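Long-range contacts in hypothetical protein (Thermotoga maritima, PDB 2I76), which is of unknown function but binds NADPH, and is probably a dehydrogenase with a Rossmann-like nucleotide-binding domain: residues Leu92-Ile96 against Leu128-Glu132; Phe16-Leu21 against Ile141-Ile145; Ser100-Ile105 against Arg133-Val138. One frame throughout, in Å; residues are numbered along the deposited sequence.

Contact 1 (Leu92-Ile96 against Leu128-Glu132); sequences LSSEI and LEGDE
Ser93 sends its hydroxyl across to the carboxylate of Glu129. Its OG lies anti to its own backbone N (chi1 -176°) and donates to Glu129 OE2 at 2.8 Å. The hydroxyl comes at that oxygen from above the carboxylate plane, whereas the backbone N of Ser94, 3.1 Å from Glu129 OE2, uses the syn lone pair in a nearly straight bond, 166° at the hydrogen. One carboxylate oxygen thus takes two donors. The Ser94 side chain serves the other, OG donating to Glu129 OE1, although the modelled length is too short to be read closely. Serine suits both positions, since its short arm brings a hydroxyl up without forcing the backbones apart. The two segments are connections of the Rossmann-like sheet: 92-96 follows strand 85-87, whereas 128-132 leads from the end of strand 126-128 toward helix 135-145. Glu129 spans the space between them by bending at chi2 (-85°), and Ser154 OG also hydrogen-bonds to its OE1. With an alanine here, both serine hydroxyls and the Ser94 amide would probably lose this shared acceptor, and a gap would be likely to open between the loops. Farther along, Glu95 OE2 stays 5.6 Å from Glu129 OE1, but the several donors around Glu129 probably favour its ionised form despite this nearby like charge.

Contact 2 (Phe16-Leu21 against Ile141-Ile145); sequences FFLECL and IAEEI
The C-terminal end of helix 12-19, the first helix of the Rossmann-like domain, meets the last turns of helix 135-145 in an apolar interface where Leu21 and Ile145 bury the most surface. Ile145 reaches out with both branches. Its CD1 touches the Phe17 ring, 3.5 Å from Phe17 CD2 and equally near CE2, the two side chains crossing at about a right angle. Its CG2, anti to the backbone N, instead lies 4.1 Å from Phe16 CZ. A beta-branched residue fits here because its two arms can touch two rings at once. One turn earlier, Ile141 CG2 comes up at the edge of the Phe17 ring, 4.2 Å from CE2, and also meets Leu21 CD1 at 4.2 Å. Cys20, the first residue to leave helical geometry, lays its SG 4.0 Å above the centre of the Phe16 ring, so that the ring is backed from within its own segment. Leu21 then turns back to the partner helix: with CG beside the backbone N (chi1 -82°), its CD2 packs 3.9 Å from Glu144 OE1, at the more exposed border of the contact where a carboxylate can keep its solvent. Beyond the interface, Phe17 rests on Phe7 of strand 6-8 and Phe16 meets the coenzyme-binding Phe111 edge-to-face, while Ile145 leans on Phe126 of strand 126-128 and Ala142 touches strands 126-128 and 149-151.

Contact 3 (Ser100-Ile105 against Arg133-Val138); sequences SGRASI and RGLPIV
Ala103 and Ile105 point from one face of strand 102-107 toward Val138, which is buried against both. Val138 CG2 lies 3.6 Å from Ala103 CB; its CG1, anti to the backbone N (chi1 167°), is turned to Ile105 instead, although the model places that pair too close for its distances to be relied on. The valine fork thus straddles two residues of one strand face, and the small methyl of alanine lets the helix come near. At the other end the backbones approach through Gly134, whose CA-H points at Arg102 O, with CA and O 3.1 Å apart and 152° at the hydrogen. This is consistent with glycine at this position, where a CB would probably come too near that carbonyl. Beside it, the guanidinium of Arg133 lies over Gly101, whose CA is 3.9 Å above its plane toward the rim, and Ser100 OG stands at its edge, 3.8 Å from NE. Asp131 OD1 positions this turn by accepting from Arg133 N, and more weakly from Gly134 N, while the backbone of Asp131 pairs with Arg102. Farther out, Val86 of strand 85-87 and Leu128 of strand 126-128 flank Val138. The chemistry is therefore graded: hydrocarbon packing on the buried side, close backbone approach at Gly134, and at the exposed end a long-chain arginine that can cover Gly101 while its charge remains near solvent.

Overall arrangement
The three contacts draw one half of the mixed, Rossmann-like sheet together. Contacts 1 and 3 lie about 7 Å apart between centres and interlock along the chain, in the order 92-96, 100-105, 128-132, 133-138; contact 2, about 15 Å from contact 3 and 19 Å from contact 1, closes the longer loop that encloses both. Helix 135-145 is shared by contacts 2 and 3, and its Ala142 packs on Leu128 of contact 1 and Ile105 of contact 3. Contact 2 thus joins helix 12-19 to helix 135-145, which contact 3 seats on strand 102-107, next to the antiparallel strand 126-128, beside the part of the domain that holds NADPH.

Contact 1 (Leu92-Ile96 against Leu128-Glu132)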
loop_
_atom_site.group_PDB
_atom_site.type_symbol
_atom_site.label_atom_id
_atom_site.label_comp_id
_atom_site.label_asym_id
_atom_site.label_seq_id
_atom_site.Cartn_x
_atom_site.Cartn_y
_atom_site.Cartn_z
ATOM N N LEU A 92 7.242 1.060 22.171
ATOM C CA LEU A 92 7.381 1.381 23.589
ATOM C C LEU A 92 6.559 2.593 24.001
ATOM O O LEU A 92 6.272 3.480 23.188
ATOM C CB LEU A 92 8.860 1.602 23.944
ATOM C CG LEU A 92 9.797 0.393 23.809
ATOM C CD1 LEU A 92 11.262 0.822 23.787
ATOM C CD2 LEU A 92 9.523 -0.572 24.941
ATOM N N SER A 93 6.194 2.622 25.281
ATOM C CA SER A 93 5.386 3.692 25.849
ATOM C C SER A 93 6.198 4.635 26.726
ATOM O O SER A 93 7.253 4.269 27.249
ATOM C CB SER A 93 4.264 3.082 26.685
ATOM O OG SER A 93 3.394 4.078 27.173
ATOM N N SER A 94 5.696 5.856 26.876
ATOM C CA SER A 94 6.339 6.850 27.730
ATOM C C SER A 94 6.561 6.211 29.103
ATOM O O SER A 94 7.642 6.317 29.688
ATOM C CB SER A 94 5.427 8.054 27.904
ATOM O OG SER A 94 4.219 7.670 28.555
ATOM N N GLU A 95 5.509 5.559 29.606
ATOM C CA GLU A 95 5.527 4.884 30.897
ATOM C C GLU A 95 6.775 4.064 31.167
ATOM O O GLU A 95 7.054 3.723 32.313
ATOM C CB GLU A 95 4.316 3.965 31.027
ATOM C CG GLU A 95 3.084 4.633 31.600
ATOM C CD GLU A 95 1.924 3.666 31.734
ATOM O OE1 GLU A 95 2.153 2.544 32.235
ATOM O OE2 GLU A 95 0.791 4.028 31.346
ATOM N N ILE A 96 7.524 3.727 30.129
ATOM C CA ILE A 96 8.724 2.941 30.347
ATOM C C ILE A 96 9.716 3.754 31.184
ATOM O O ILE A 96 10.672 3.208 31.731
ATOM C CB ILE A 96 9.371 2.520 29.001
ATOM C CG1 ILE A 96 10.506 1.525 29.259
ATOM C CG2 ILE A 96 9.882 3.741 28.255
ATOM C CD1 ILE A 96 11.197 1.015 27.996
ATOM N N LEU A 128 1.004 10.525 19.585
ATOM C CA LEU A 128 1.465 11.027 20.866
ATOM C C LEU A 128 0.840 10.170 21.953
ATOM O O LEU A 128 -0.103 9.420 21.704
ATOM C CB LEU A 128 1.063 12.495 21.043
ATOM C CG LEU A 128 1.112 13.357 19.779
ATOM C CD1 LEU A 128 0.968 14.816 20.150
ATOM C CD2 LEU A 128 2.417 13.129 19.049
ATOM N N GLU A 129 1.375 10.296 23.159
ATOM C CA GLU A 129 0.921 9.537 24.317
ATOM C C GLU A 129 1.891 9.951 25.424
ATOM O O GLU A 129 3.059 9.555 25.428
ATOM C CB GLU A 129 1.007 8.033 23.998
ATOM C CG GLU A 129 0.845 7.068 25.157
ATOM C CD GLU A 129 2.153 6.814 25.891
ATOM O OE1 GLU A 129 2.306 7.316 27.028
ATOM O OE2 GLU A 129 3.034 6.125 25.332
ATOM N N GLY A 130 1.415 10.785 26.340
ATOM C CA GLY A 130 2.277 11.241 27.409
ATOM C C GLY A 130 1.636 11.352 28.775
ATOM O O GLY A 130 0.488 10.946 29.010
ATOM N N ASP A 131 2.422 11.918 29.683
ATOM C CA ASP A 131 2.032 12.146 31.071
ATOM C C ASP A 131 0.877 13.135 31.121
ATOM O O ASP A 131 0.432 13.619 30.084
ATOM C CB ASP A 131 3.246 12.690 31.835
ATOM C CG ASP A 131 2.955 12.946 33.280
ATOM O OD1 ASP A 131 2.420 14.024 33.608
ATOM O OD2 ASP A 131 3.258 12.058 34.097
ATOM N N GLU A 132 0.383 13.439 32.307
ATOM C CA GLU A 132 -0.694 14.397 32.411
ATOM C C GLU A 132 -0.116 15.731 31.939
ATOM O O GLU A 132 -0.651 16.382 31.053
ATOM C CB GLU A 132 -1.161 14.501 33.889
#

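Contact 2 (Phe16-Leu21 against Ile141-Ile145)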
loop_
_atom_site.group_PDB
_atom_site.type_symbol
_atom_site.label_atom_id
_atom_site.label_comp_id
_atom_site.label_asym_id
_atom_site.label_seq_id
_atom_site.Cartn_x
_atom_site.Cartn_y
_atom_site.Cartn_z
ATOM N N PHE A 16 16.151 16.158 12.817
ATOM C CA PHE A 16 14.836 16.535 12.344
ATOM C C PHE A 16 14.187 17.550 13.273
ATOM O O PHE A 16 13.973 18.690 12.884
ATOM C CB PHE A 16 13.954 15.298 12.219
ATOM C CG PHE A 16 12.592 15.587 11.689
ATOM C CD1 PHE A 16 12.432 16.095 10.416
ATOM C CD2 PHE A 16 11.466 15.374 12.477
ATOM C CE1 PHE A 16 11.164 16.405 9.927
ATOM C CE2 PHE A 16 10.189 15.681 11.999
ATOM C CZ PHE A 16 10.036 16.196 10.717
ATOM N N PHE A 17 13.878 17.150 14.501
ATOM C CA PHE A 17 13.246 18.075 15.446
ATOM C C PHE A 17 14.068 19.348 15.659
ATOM O O PHE A 17 13.515 20.429 15.881
ATOM C CB PHE A 17 13.013 17.398 16.793
ATOM C CG PHE A 17 11.942 16.351 16.770
ATOM C CD1 PHE A 17 12.272 14.993 16.674
ATOM C CD2 PHE A 17 10.611 16.707 16.919
ATOM C CE1 PHE A 17 11.288 13.997 16.736
ATOM C CE2 PHE A 17 9.620 15.729 16.982
ATOM C CZ PHE A 17 9.963 14.364 16.894
ATOM N N LEU A 18 15.389 19.212 15.609
ATOM C CA LEU A 18 16.267 20.360 15.767
ATOM C C LEU A 18 15.944 21.354 14.650
ATOM O O LEU A 18 15.412 22.445 14.883
ATOM C CB LEU A 18 17.734 19.934 15.648
ATOM C CG LEU A 18 18.472 19.297 16.827
ATOM C CD1 LEU A 18 19.910 18.968 16.425
ATOM C CD2 LEU A 18 18.474 20.253 17.994
ATOM N N GLU A 19 16.273 20.954 13.429
ATOM C CA GLU A 19 16.045 21.767 12.245
ATOM C C GLU A 19 14.709 22.509 12.274
ATOM O O GLU A 19 14.661 23.726 12.087
ATOM C CB GLU A 19 16.103 20.881 11.001
ATOM C CG GLU A 19 16.046 21.639 9.691
ATOM C CD GLU A 19 17.258 22.508 9.475
ATOM O OE1 GLU A 19 17.372 23.549 10.159
ATOM O OE2 GLU A 19 18.098 22.138 8.628
ATOM N N CYS A 20 13.620 21.787 12.504
ATOM C CA CYS A 20 12.334 22.452 12.521
ATOM C C CYS A 20 11.797 22.772 13.900
ATOM O O CYS A 20 10.699 22.363 14.259
ATOM C CB CYS A 20 11.295 21.665 11.707
ATOM S SG CYS A 20 11.173 19.907 12.023
ATOM N N LEU A 21 12.584 23.521 14.666
ATOM C CA LEU A 21 12.192 23.955 16.004
ATOM C C LEU A 21 13.119 25.029 16.573
ATOM O O LEU A 21 13.019 25.371 17.746
ATOM C CB LEU A 21 12.107 22.767 16.976
ATOM C CG LEU A 21 10.833 21.903 16.976
ATOM C CD1 LEU A 21 10.819 21.042 18.213
ATOM C CD2 LEU A 21 9.586 22.774 16.963
ATOM N N ILE A 141 4.207 20.372 20.303
ATOM C CA ILE A 141 5.205 20.183 19.253
ATOM C C ILE A 141 4.659 19.645 17.933
ATOM O O ILE A 141 5.038 20.118 16.856
ATOM C CB ILE A 141 6.345 19.264 19.740
ATOM C CG1 ILE A 141 7.181 20.008 20.779
ATOM C CG2 ILE A 141 7.211 18.835 18.576
ATOM C CD1 ILE A 141 8.364 19.241 21.284
ATOM N N ALA A 142 3.775 18.658 18.010
ATOM C CA ALA A 142 3.204 18.085 16.794
ATOM C C ALA A 142 2.378 19.154 16.092
ATOM O O ALA A 142 2.395 19.272 14.866
ATOM C CB ALA A 142 2.333 16.877 17.138
ATOM N N GLU A 143 1.662 19.937 16.890
ATOM C CA GLU A 143 0.825 20.999 16.363
ATOM C C GLU A 143 1.668 21.935 15.514
ATOM O O GLU A 143 1.195 22.506 14.532
ATOM C CB GLU A 143 0.181 21.776 17.508
ATOM C CG GLU A 143 -1.309 21.937 17.351
ATOM C CD GLU A 143 -1.696 22.309 15.934
ATOM O OE1 GLU A 143 -1.126 23.283 15.384
ATOM O OE2 GLU A 143 -2.576 21.621 15.372
ATOM N N GLU A 144 2.927 22.088 15.901
ATOM C CA GLU A 144 3.838 22.947 15.164
ATOM C C GLU A 144 4.341 22.282 13.894
ATOM O O GLU A 144 3.950 22.664 12.798
ATOM C CB GLU A 144 5.030 23.324 16.026
ATOM C CG GLU A 144 4.777 24.507 16.922
ATOM C CD GLU A 144 6.061 25.150 17.377
ATOM O OE1 GLU A 144 6.870 25.545 16.499
ATOM O OE2 GLU A 144 6.246 25.259 18.609
ATOM N N ILE A 145 5.218 21.297 14.055
ATOM C CA ILE A 145 5.782 20.559 12.933
ATOM C C ILE A 145 4.762 20.279 11.815
ATOM O O ILE A 145 5.045 20.557 10.638
ATOM C CB ILE A 145 6.407 19.221 13.417
ATOM C CG1 ILE A 145 7.512 19.501 14.452
ATOM C CG2 ILE A 145 6.958 18.447 12.237
ATOM C CD1 ILE A 145 8.079 18.240 15.107
#

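Contact 3 (Ser100-Ile105 against Arg133-Val138)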
loop_
_atom_site.group_PDB
_atom_site.type_symbol
_atom_site.label_atom_id
_atom_site.label_comp_id
_atom_site.label_asym_id
_atom_site.label_seq_id
_atom_site.Cartn_x
_atom_site.Cartn_y
_atom_site.Cartn_z
ATOM N N SER A 100 7.380 11.168 37.012
ATOM C CA SER A 100 6.210 12.032 37.001
ATOM C C SER A 100 5.963 12.872 35.756
ATOM O O SER A 100 4.818 13.205 35.472
ATOM C CB SER A 100 6.226 12.958 38.214
ATOM O OG SER A 100 5.081 13.799 38.204
ATOM N N GLY A 101 7.004 13.239 35.019
ATOM C CA GLY A 101 6.771 14.045 33.827
ATOM C C GLY A 101 7.253 13.339 32.580
ATOM O O GLY A 101 8.396 13.530 32.173
ATOM N N ARG A 102 6.392 12.533 31.964
ATOM C CA ARG A 102 6.792 11.785 30.773
ATOM C C ARG A 102 5.898 11.977 29.552
ATOM O O ARG A 102 4.855 12.620 29.622
ATOM C CB ARG A 102 6.889 10.295 31.113
ATOM C CG ARG A 102 5.700 9.769 31.880
ATOM C CD ARG A 102 5.928 8.342 32.342
ATOM N NE ARG A 102 4.924 7.922 33.313
ATOM C CZ ARG A 102 3.618 7.868 33.068
ATOM N NH1 ARG A 102 3.142 8.205 31.869
ATOM N NH2 ARG A 102 2.789 7.485 34.036
ATOM N N ALA A 103 6.335 11.422 28.427
ATOM C CA ALA A 103 5.588 11.517 27.180
ATOM C C ALA A 103 6.212 10.666 26.076
ATOM O O ALA A 103 7.295 10.106 26.241
ATOM C CB ALA A 103 5.489 12.978 26.729
ATOM N N SER A 104 5.514 10.588 24.948
ATOM C CA SER A 104 5.957 9.799 23.810
ATOM C C SER A 104 5.445 10.410 22.500
ATOM O O SER A 104 4.234 10.535 22.314
ATOM C CB SER A 104 5.429 8.362 23.974
ATOM O OG SER A 104 5.761 7.535 22.872
ATOM N N ILE A 105 6.355 10.817 21.612
ATOM C CA ILE A 105 5.943 11.379 20.315
ATOM C C ILE A 105 6.483 10.545 19.153
ATOM O O ILE A 105 7.703 10.407 18.967
ATOM C CB ILE A 105 6.355 12.877 20.119
ATOM C CG1 ILE A 105 5.847 13.348 18.748
ATOM C CG2 ILE A 105 7.859 13.057 20.259
ATOM C CD1 ILE A 105 5.606 14.841 18.616
ATOM N N ARG A 133 1.002 16.114 32.544
ATOM C CA ARG A 133 1.688 17.367 32.218
ATOM C C ARG A 133 2.769 17.182 31.156
ATOM O O ARG A 133 3.359 18.152 30.681
ATOM C CB ARG A 133 2.302 17.988 33.484
ATOM C CG ARG A 133 3.378 17.139 34.176
ATOM C CD ARG A 133 3.613 17.645 35.602
ATOM N NE ARG A 133 4.763 17.018 36.254
ATOM C CZ ARG A 133 6.032 17.397 36.087
ATOM N NH1 ARG A 133 6.340 18.417 35.287
ATOM N NH2 ARG A 133 6.999 16.740 36.716
ATOM N N GLY A 134 3.037 15.928 30.802
ATOM C CA GLY A 134 4.034 15.642 29.783
ATOM C C GLY A 134 3.404 15.608 28.396
ATOM O O GLY A 134 4.077 15.788 27.380
ATOM N N LEU A 135 2.091 15.388 28.363
ATOM C CA LEU A 135 1.351 15.316 27.114
ATOM C C LEU A 135 1.282 16.643 26.381
ATOM O O LEU A 135 1.590 16.715 25.196
ATOM C CB LEU A 135 -0.068 14.814 27.350
ATOM C CG LEU A 135 -0.868 14.770 26.051
ATOM C CD1 LEU A 135 -0.336 13.634 25.188
ATOM C CD2 LEU A 135 -2.337 14.584 26.351
ATOM N N PRO A 136 0.862 17.715 27.067
ATOM C CA PRO A 136 0.797 18.995 26.352
ATOM C C PRO A 136 2.135 19.467 25.744
ATOM O O PRO A 136 2.147 20.306 24.838
ATOM C CB PRO A 136 0.237 19.953 27.412
ATOM C CG PRO A 136 0.702 19.351 28.702
ATOM C CD PRO A 136 0.469 17.879 28.478
ATOM N N ILE A 137 3.251 18.920 26.223
ATOM C CA ILE A 137 4.565 19.300 25.712
ATOM C C ILE A 137 4.815 18.726 24.325
ATOM O O ILE A 137 5.421 19.365 23.472
ATOM C CB ILE A 137 5.687 18.813 26.639
ATOM C CG1 ILE A 137 5.636 19.578 27.961
ATOM C CG2 ILE A 137 7.039 18.999 25.960
ATOM C CD1 ILE A 137 6.668 19.111 28.964
ATOM N N VAL A 138 4.351 17.505 24.113
ATOM C CA VAL A 138 4.506 16.833 22.830
ATOM C C VAL A 138 3.329 17.219 21.928
ATOM O O VAL A 138 3.465 17.339 20.701
ATOM C CB VAL A 138 4.541 15.308 23.026
ATOM C CG1 VAL A 138 4.384 14.624 21.713
ATOM C CG2 VAL A 138 5.858 14.897 23.668
#